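Local structure of CYTH domain-containing protein (Pyrococcus horikoshii, 2DC4) at residues 1-9 against 133-144; 115-125 against 155-164. The protein is of unknown function but adopts the tunnel-like beta-barrel fold of the CYTH family, whose members typically bind and process triphosphate compounds with divalent metal ions. One frame throughout, in Å; residues are numbered along the deposited sequence.

Interaction 1. Residues 1-9 against 133-144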
# COMPACT_ATOMS: atom_id res chain seq x y z
N MET A 1 -4.42 -15.83 14.99
CA MET A 1 -4.51 -14.39 15.36
C MET A 1 -3.28 -13.94 16.14
O MET A 1 -2.50 -14.76 16.63
CB MET A 1 -5.76 -14.13 16.20
CG MET A 1 -5.80 -14.86 17.54
SD MET A 1 -7.18 -14.33 18.59
CE MET A 1 -8.53 -15.19 17.79
N GLU A 2 -3.12 -12.63 16.26
CA GLU A 2 -2.00 -12.04 16.97
C GLU A 2 -2.28 -12.12 18.47
O GLU A 2 -3.32 -11.66 18.93
CB GLU A 2 -1.85 -10.57 16.56
CG GLU A 2 -0.62 -9.85 17.10
CD GLU A 2 -0.64 -8.36 16.82
OE1 GLU A 2 -0.94 -7.97 15.67
OE2 GLU A 2 -0.35 -7.57 17.74
N ILE A 3 -1.37 -12.73 19.22
CA ILE A 3 -1.51 -12.85 20.66
C ILE A 3 -0.28 -12.24 21.32
O ILE A 3 0.85 -12.66 21.05
CB ILE A 3 -1.65 -14.33 21.10
CG1 ILE A 3 -2.91 -14.94 20.49
CG2 ILE A 3 -1.71 -14.41 22.62
CD1 ILE A 3 -4.21 -14.25 20.91
N GLU A 4 -0.50 -11.26 22.18
CA GLU A 4 0.62 -10.61 22.84
C GLU A 4 0.24 -9.86 24.10
O GLU A 4 -0.87 -9.36 24.23
CB GLU A 4 1.29 -9.65 21.86
CG GLU A 4 0.33 -8.69 21.18
CD GLU A 4 1.04 -7.66 20.33
OE1 GLU A 4 1.94 -8.05 19.55
OE2 GLU A 4 0.70 -6.46 20.43
N VAL A 5 1.19 -9.79 25.03
CA VAL A 5 0.99 -9.07 26.28
C VAL A 5 2.13 -8.06 26.38
O VAL A 5 3.29 -8.39 26.11
CB VAL A 5 1.03 -10.01 27.49
CG1 VAL A 5 0.77 -9.22 28.77
CG2 VAL A 5 -0.01 -11.11 27.32
N LYS A 6 1.79 -6.84 26.75
CA LYS A 6 2.76 -5.76 26.87
C LYS A 6 3.06 -5.48 28.33
O LYS A 6 2.15 -5.50 29.17
CB LYS A 6 2.19 -4.49 26.22
CG LYS A 6 3.16 -3.31 26.19
CD LYS A 6 2.49 -2.05 25.64
CE LYS A 6 1.97 -2.25 24.23
NZ LYS A 6 1.30 -1.03 23.71
N PHE A 7 4.32 -5.22 28.64
CA PHE A 7 4.75 -4.93 30.01
C PHE A 7 5.57 -3.66 30.09
O PHE A 7 6.39 -3.37 29.21
CB PHE A 7 5.60 -6.08 30.57
CG PHE A 7 4.91 -7.41 30.58
CD1 PHE A 7 4.87 -8.20 29.43
CD2 PHE A 7 4.32 -7.89 31.74
CE1 PHE A 7 4.24 -9.45 29.44
CE2 PHE A 7 3.69 -9.14 31.76
CZ PHE A 7 3.65 -9.92 30.61
N ARG A 8 5.36 -2.89 31.16
CA ARG A 8 6.14 -1.67 31.36
C ARG A 8 7.38 -2.22 32.06
O ARG A 8 7.27 -2.93 33.06
CB ARG A 8 5.37 -0.70 32.27
CG ARG A 8 5.56 0.76 31.93
CD ARG A 8 4.37 1.58 32.43
NE ARG A 8 4.21 2.81 31.66
CZ ARG A 8 3.03 3.32 31.33
NH1 ARG A 8 1.92 2.72 31.71
NH2 ARG A 8 2.96 4.43 30.61
N VAL A 9 8.56 -1.91 31.54
CA VAL A 9 9.78 -2.47 32.11
C VAL A 9 10.96 -1.52 32.20
O VAL A 9 10.92 -0.41 31.68
CB VAL A 9 10.27 -3.65 31.26
CG1 VAL A 9 9.20 -4.70 31.11
CG2 VAL A 9 10.71 -3.13 29.89
N PRO A 133 -5.69 -19.28 21.17
CA PRO A 133 -5.41 -18.09 22.00
C PRO A 133 -5.13 -18.40 23.47
O PRO A 133 -4.20 -17.85 24.05
CB PRO A 133 -6.67 -17.25 21.81
CG PRO A 133 -7.04 -17.55 20.39
CD PRO A 133 -6.88 -19.06 20.33
N GLU A 134 -5.94 -19.27 24.06
CA GLU A 134 -5.77 -19.63 25.47
C GLU A 134 -4.41 -20.25 25.77
O GLU A 134 -3.74 -19.87 26.73
CB GLU A 134 -6.88 -20.60 25.90
CG GLU A 134 -8.28 -20.04 25.73
CD GLU A 134 -8.51 -18.78 26.55
OE1 GLU A 134 -7.84 -17.76 26.27
OE2 GLU A 134 -9.35 -18.81 27.47
N GLU A 135 -4.00 -21.21 24.95
CA GLU A 135 -2.72 -21.88 25.12
C GLU A 135 -1.59 -20.87 24.89
O GLU A 135 -0.53 -20.96 25.51
CB GLU A 135 -2.59 -23.03 24.12
CG GLU A 135 -1.25 -23.75 24.15
CD GLU A 135 -1.17 -24.89 23.14
OE1 GLU A 135 -1.97 -25.84 23.25
OE2 GLU A 135 -0.32 -24.83 22.23
N GLY A 136 -1.84 -19.93 23.99
CA GLY A 136 -0.84 -18.92 23.68
C GLY A 136 -0.58 -18.02 24.88
O GLY A 136 0.57 -17.75 25.23
N LYS A 137 -1.66 -17.56 25.51
CA LYS A 137 -1.51 -16.70 26.67
C LYS A 137 -0.82 -17.44 27.81
O LYS A 137 -0.08 -16.83 28.58
CB LYS A 137 -2.87 -16.17 27.13
CG LYS A 137 -3.49 -15.19 26.15
CD LYS A 137 -4.66 -14.44 26.76
CE LYS A 137 -5.20 -13.40 25.79
NZ LYS A 137 -6.25 -12.54 26.40
N LYS A 138 -1.05 -18.74 27.91
CA LYS A 138 -0.41 -19.54 28.95
C LYS A 138 1.09 -19.58 28.72
O LYS A 138 1.89 -19.55 29.66
CB LYS A 138 -0.97 -20.97 28.96
CG LYS A 138 -2.45 -21.05 29.31
CD LYS A 138 -2.93 -22.50 29.31
CE LYS A 138 -4.39 -22.61 29.74
NZ LYS A 138 -4.83 -24.03 29.84
N ILE A 139 1.48 -19.65 27.45
CA ILE A 139 2.90 -19.69 27.10
C ILE A 139 3.54 -18.34 27.42
O ILE A 139 4.63 -18.27 27.97
CB ILE A 139 3.11 -20.01 25.61
CG1 ILE A 139 2.66 -21.44 25.32
CG2 ILE A 139 4.57 -19.83 25.24
CD1 ILE A 139 2.72 -21.82 23.85
N ILE A 140 2.84 -17.27 27.05
CA ILE A 140 3.34 -15.93 27.31
C ILE A 140 3.56 -15.72 28.79
O ILE A 140 4.59 -15.19 29.21
CB ILE A 140 2.37 -14.85 26.77
CG1 ILE A 140 2.45 -14.83 25.24
CG2 ILE A 140 2.71 -13.48 27.36
CD1 ILE A 140 1.48 -13.89 24.57
N TRP A 141 2.60 -16.15 29.61
CA TRP A 141 2.76 -15.97 31.04
C TRP A 141 3.85 -16.83 31.68
O TRP A 141 4.48 -16.42 32.65
CB TRP A 141 1.41 -16.13 31.75
CG TRP A 141 0.63 -14.86 31.65
CD1 TRP A 141 -0.39 -14.58 30.78
CD2 TRP A 141 0.91 -13.64 32.34
NE1 TRP A 141 -0.75 -13.25 30.89
CE2 TRP A 141 0.04 -12.65 31.84
CE3 TRP A 141 1.83 -13.28 33.34
CZ2 TRP A 141 0.05 -11.33 32.30
CZ3 TRP A 141 1.85 -11.97 33.80
CH2 TRP A 141 0.96 -11.01 33.27
N ASP A 142 4.10 -18.02 31.14
CA ASP A 142 5.17 -18.85 31.69
C ASP A 142 6.50 -18.13 31.43
O ASP A 142 7.40 -18.12 32.27
CB ASP A 142 5.20 -20.23 31.03
CG ASP A 142 4.14 -21.16 31.58
OD1 ASP A 142 3.83 -21.06 32.79
OD2 ASP A 142 3.62 -22.00 30.82
N VAL A 143 6.61 -17.53 30.24
CA VAL A 143 7.81 -16.79 29.87
C VAL A 143 7.93 -15.53 30.72
O VAL A 143 9.00 -15.20 31.23
CB VAL A 143 7.78 -16.39 28.38
CG1 VAL A 143 9.00 -15.53 28.04
CG2 VAL A 143 7.74 -17.62 27.51
N ALA A 144 6.82 -14.81 30.87
CA ALA A 144 6.83 -13.58 31.65
C ALA A 144 7.33 -13.82 33.08
O ALA A 144 8.18 -13.08 33.58
CB ALA A 144 5.43 -12.97 31.69
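Ile3, Val5 and Phe7 form the hydrophobic outer face of barrel strand 2-8, and helix 133-144 packs against it through Pro133, Ile140, Trp141 and Ala144. The two elements run in roughly the same direction, their axes 8.5 Å apart at closest approach and inclined at 32°. No hydrogen bond links them; the contact is apolar packing, mostly between side chains. At its start Met1 meets Pro133 at about a right angle, SD to Pro133 CG at 3.7 Å. Ile3 divides its branches. CD1 meets Pro133, whereas CG2, anti to the backbone N, reaches Ile140 CD1 at 3.8 Å and rests beside the side-chainless Gly136 and CG of Lys137, whose ammonium goes on to a salt bridge with Glu68. The alternation of the strand places Glu2, Glu4 and Lys6 on its other face. This is the ExExK signature of the CYTH family, which in relatives faces the tunnel. Val5 is forked over the helix: with CG1 anti to the backbone N (chi1 -178°), CG2 packs on Ile140 CG2 at 3.6 Å and CG1 lies 4.2 Å from Trp141 CZ2. Further along, Phe7 points its edge at one face of the indole, CE2 to Trp141 CH2 at 3.6 Å, in an offset edge-to-face pair with planes at 73°. A serine in place of Trp141 would probably leave the Phe7 edge without an aromatic face and Val5 CG1 without its cover. The same phenylalanine touches Ala144, whose CB is 3.7 Å from Phe7 CZ.

Interaction 2. Residues 115-125 against 155-164; sequences NRVEKAGDFLD and EPKLYIELIN
Tyr159 of the short helix 159-162, whose ring end reaches strands 115-117 and 121-125, dominates the polar part of this contact. Its hydroxyl donates to Asp125, OH to OD2 at 2.7 Å, and meets that oxygen from above the carboxylate plane, 46° out of it. Asn115 ND2 lies 2.9 Å from the same Tyr159 OH, while its OD1 accepts from Arg102. One main-chain bond closes the other end: Asn164 N donates to Lys119 O at 3.0 Å, supported by a CA-H...O contact from Ile163.

The aromatic component is an offset edge-to-face pair. The edge of Tyr159 is turned to the face of the Phe123 ring, centroids 5.6 Å apart and planes at 74°, a placement helped by Tyr159 CG lying beside its own backbone N (chi1 -73°). Leu162 approaches the same phenylalanine as an off-centre CH-pi partner, its CD1 4.3 Å from the ring centroid. Other apolar contacts add to this: Val117 CG2 sits 3.8 Å from Tyr159 CE2, and Ala120 touches Leu162 and Ile163. Ala120 and Gly121 together face Val117 in a classic beta bulge at the hairpin turn.

The C-terminal helix thus lies across the last hairpin of the barrel, on the side where Lys6 of neighbouring strand 2-8 makes a cation-pi contact with Tyr159, while Leu124 turns the other way, onto helix 11-21.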
# COMPACT_ATOMS: atom_id res chain seq x y z
N ASN A 115 10.88 -2.46 23.43
CA ASN A 115 10.74 -1.14 22.84
C ASN A 115 11.08 0.06 23.69
O ASN A 115 10.61 0.18 24.82
CB ASN A 115 9.30 -0.96 22.36
CG ASN A 115 8.87 -2.05 21.42
OD1 ASN A 115 9.46 -2.23 20.35
ND2 ASN A 115 7.83 -2.79 21.80
N ARG A 116 11.88 0.96 23.13
CA ARG A 116 12.20 2.21 23.82
C ARG A 116 11.38 3.20 22.99
O ARG A 116 11.78 3.59 21.90
CB ARG A 116 13.70 2.51 23.74
CG ARG A 116 14.54 1.36 24.26
CD ARG A 116 15.82 1.83 24.91
NE ARG A 116 15.58 2.38 26.24
CZ ARG A 116 16.53 2.81 27.05
NH1 ARG A 116 17.80 2.78 26.66
NH2 ARG A 116 16.22 3.26 28.26
N VAL A 117 10.22 3.56 23.52
CA VAL A 117 9.25 4.43 22.81
C VAL A 117 9.38 5.91 23.19
O VAL A 117 9.22 6.31 24.34
CB VAL A 117 7.83 3.96 23.14
CG1 VAL A 117 6.84 4.75 22.28
CG2 VAL A 117 7.68 2.49 22.86
N GLU A 118 9.70 6.73 22.16
CA GLU A 118 9.77 8.18 22.37
C GLU A 118 8.46 8.72 22.99
O GLU A 118 7.35 8.38 22.59
CB GLU A 118 10.07 8.86 21.01
CG GLU A 118 11.54 8.70 20.58
CD GLU A 118 11.87 9.60 19.39
OE1 GLU A 118 12.72 9.23 18.60
OE2 GLU A 118 11.34 10.72 19.33
N LYS A 119 8.63 9.53 24.07
CA LYS A 119 7.48 10.17 24.74
C LYS A 119 6.52 9.18 25.40
O LYS A 119 5.37 9.50 25.69
CB LYS A 119 6.72 11.01 23.70
CG LYS A 119 7.58 12.13 23.11
CD LYS A 119 6.84 13.00 22.11
CE LYS A 119 7.74 14.05 21.48
NZ LYS A 119 6.99 14.81 20.47
N ALA A 120 6.98 7.97 25.70
CA ALA A 120 6.12 6.99 26.37
C ALA A 120 6.87 6.18 27.42
O ALA A 120 6.38 6.00 28.53
CB ALA A 120 5.48 6.06 25.34
N GLY A 121 8.06 5.70 27.06
CA GLY A 121 8.85 4.91 28.00
C GLY A 121 9.31 3.59 27.41
O GLY A 121 9.28 3.41 26.19
N ASP A 122 9.73 2.66 28.27
CA ASP A 122 10.21 1.37 27.80
C ASP A 122 9.19 0.26 28.06
O ASP A 122 8.65 0.13 29.15
CB ASP A 122 11.55 1.03 28.46
CG ASP A 122 12.61 2.09 28.19
OD1 ASP A 122 12.71 2.53 27.03
OD2 ASP A 122 13.33 2.47 29.13
N PHE A 123 8.94 -0.55 27.03
CA PHE A 123 7.97 -1.62 27.13
C PHE A 123 8.49 -2.89 26.49
O PHE A 123 9.33 -2.84 25.59
CB PHE A 123 6.66 -1.23 26.43
CG PHE A 123 6.05 0.04 26.96
CD1 PHE A 123 6.52 1.28 26.54
CD2 PHE A 123 5.01 -0.01 27.88
CE1 PHE A 123 5.96 2.45 27.04
CE2 PHE A 123 4.45 1.15 28.38
CZ PHE A 123 4.92 2.38 27.97
N LEU A 124 7.98 -4.02 26.96
CA LEU A 124 8.36 -5.30 26.39
C LEU A 124 7.08 -5.97 25.94
O LEU A 124 6.14 -6.11 26.71
CB LEU A 124 9.03 -6.21 27.43
CG LEU A 124 9.18 -7.67 26.95
CD1 LEU A 124 10.23 -7.75 25.86
CD2 LEU A 124 9.56 -8.58 28.12
N ASP A 125 7.02 -6.34 24.66
CA ASP A 125 5.86 -7.05 24.16
C ASP A 125 6.30 -8.50 24.02
O ASP A 125 7.36 -8.78 23.45
CB ASP A 125 5.45 -6.52 22.78
CG ASP A 125 4.65 -5.24 22.85
OD1 ASP A 125 3.62 -5.23 23.56
OD2 ASP A 125 5.04 -4.25 22.20
N GLU A 155 0.69 -3.51 30.70
CA GLU A 155 0.22 -2.23 30.19
C GLU A 155 -0.76 -2.54 29.06
O GLU A 155 -0.36 -2.99 27.99
CB GLU A 155 1.38 -1.38 29.65
CG GLU A 155 0.92 -0.07 29.02
CD GLU A 155 -0.07 0.67 29.90
OE1 GLU A 155 0.30 1.09 31.02
OE2 GLU A 155 -1.24 0.84 29.48
N PRO A 156 -2.06 -2.32 29.30
CA PRO A 156 -3.10 -2.60 28.30
C PRO A 156 -3.15 -1.61 27.14
O PRO A 156 -3.47 -1.98 26.01
CB PRO A 156 -4.39 -2.55 29.12
CG PRO A 156 -3.94 -2.67 30.56
CD PRO A 156 -2.67 -1.90 30.57
N LYS A 157 -2.83 -0.35 27.41
CA LYS A 157 -2.90 0.68 26.38
C LYS A 157 -2.01 0.45 25.17
O LYS A 157 -0.91 -0.10 25.27
CB LYS A 157 -2.57 2.05 26.99
CG LYS A 157 -3.60 2.56 27.98
CD LYS A 157 -3.24 3.96 28.47
CE LYS A 157 -4.34 4.56 29.32
NZ LYS A 157 -4.02 5.95 29.74
N LEU A 158 -2.50 0.88 24.01
CA LEU A 158 -1.75 0.76 22.76
C LEU A 158 -0.71 1.88 22.73
O LEU A 158 -0.87 2.89 23.40
CB LEU A 158 -2.71 0.92 21.58
CG LEU A 158 -3.93 -0.00 21.59
CD1 LEU A 158 -4.87 0.38 20.45
CD2 LEU A 158 -3.47 -1.45 21.45
N TYR A 159 0.34 1.69 21.95
CA TYR A 159 1.39 2.70 21.86
C TYR A 159 0.86 4.05 21.40
O TYR A 159 1.33 5.09 21.87
CB TYR A 159 2.51 2.22 20.94
CG TYR A 159 3.36 1.15 21.56
CD1 TYR A 159 3.64 -0.04 20.89
CD2 TYR A 159 3.87 1.31 22.85
CE1 TYR A 159 4.40 -1.05 21.49
CE2 TYR A 159 4.63 0.31 23.45
CZ TYR A 159 4.89 -0.86 22.77
OH TYR A 159 5.62 -1.86 23.39
N ILE A 160 -0.11 4.05 20.49
CA ILE A 160 -0.65 5.31 20.01
C ILE A 160 -1.42 6.04 21.13
O ILE A 160 -1.57 7.26 21.09
CB ILE A 160 -1.55 5.07 18.75
CG1 ILE A 160 -1.99 6.42 18.15
CG2 ILE A 160 -2.75 4.21 19.11
CD1 ILE A 160 -0.84 7.32 17.73
N GLU A 161 -1.87 5.29 22.13
CA GLU A 161 -2.58 5.88 23.27
C GLU A 161 -1.59 6.28 24.38
O GLU A 161 -1.91 7.12 25.23
CB GLU A 161 -3.60 4.89 23.86
CG GLU A 161 -4.61 4.33 22.86
CD GLU A 161 -5.58 3.34 23.50
OE1 GLU A 161 -5.12 2.37 24.16
OE2 GLU A 161 -6.81 3.52 23.34
N LEU A 162 -0.41 5.69 24.37
CA LEU A 162 0.61 5.95 25.39
C LEU A 162 1.50 7.17 25.17
O LEU A 162 1.96 7.78 26.13
CB LEU A 162 1.51 4.72 25.56
CG LEU A 162 0.84 3.50 26.19
CD1 LEU A 162 1.64 2.24 25.88
CD2 LEU A 162 0.71 3.71 27.70
N ILE A 163 1.74 7.53 23.91
CA ILE A 163 2.59 8.67 23.63
C ILE A 163 1.97 9.97 24.12
O ILE A 163 0.79 10.24 23.91
CB ILE A 163 2.90 8.78 22.12
CG1 ILE A 163 1.60 8.85 21.33
CG2 ILE A 163 3.74 7.58 21.68
CD1 ILE A 163 1.80 9.12 19.84
N ASN A 164 2.79 10.78 24.79
CA ASN A 164 2.35 12.05 25.34
C ASN A 164 2.31 13.14 24.28
O ASN A 164 2.77 12.87 23.15
CB ASN A 164 3.29 12.47 26.48
CG ASN A 164 2.84 13.74 27.17
OD1 ASN A 164 1.71 13.84 27.65
ND2 ASN A 164 3.73 14.73 27.23

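In the fold
Interactions 1 and 2 lie on opposite faces of one part of the barrel wall, their centres about 17 Å apart. Strands 2-8 and 121-128 are neighbours in the sheet, and a probable hydrogen bond from Phe7 N to Leu124 O, 2.8 Å long, joins the two contacts directly. Lys6 connects them again: its side chain packs on Asp125, and its NZ bonds to Lys157 O. Outside, helix 133-144 backs strand 2-8; inside, residues 155-164 meet the hairpin and the lysine of the family signature. By analogy with relatives, this inner side is probably the phosphate-binding tunnel, with the C-terminal segment near its lining, although no bound ligand establishes this here.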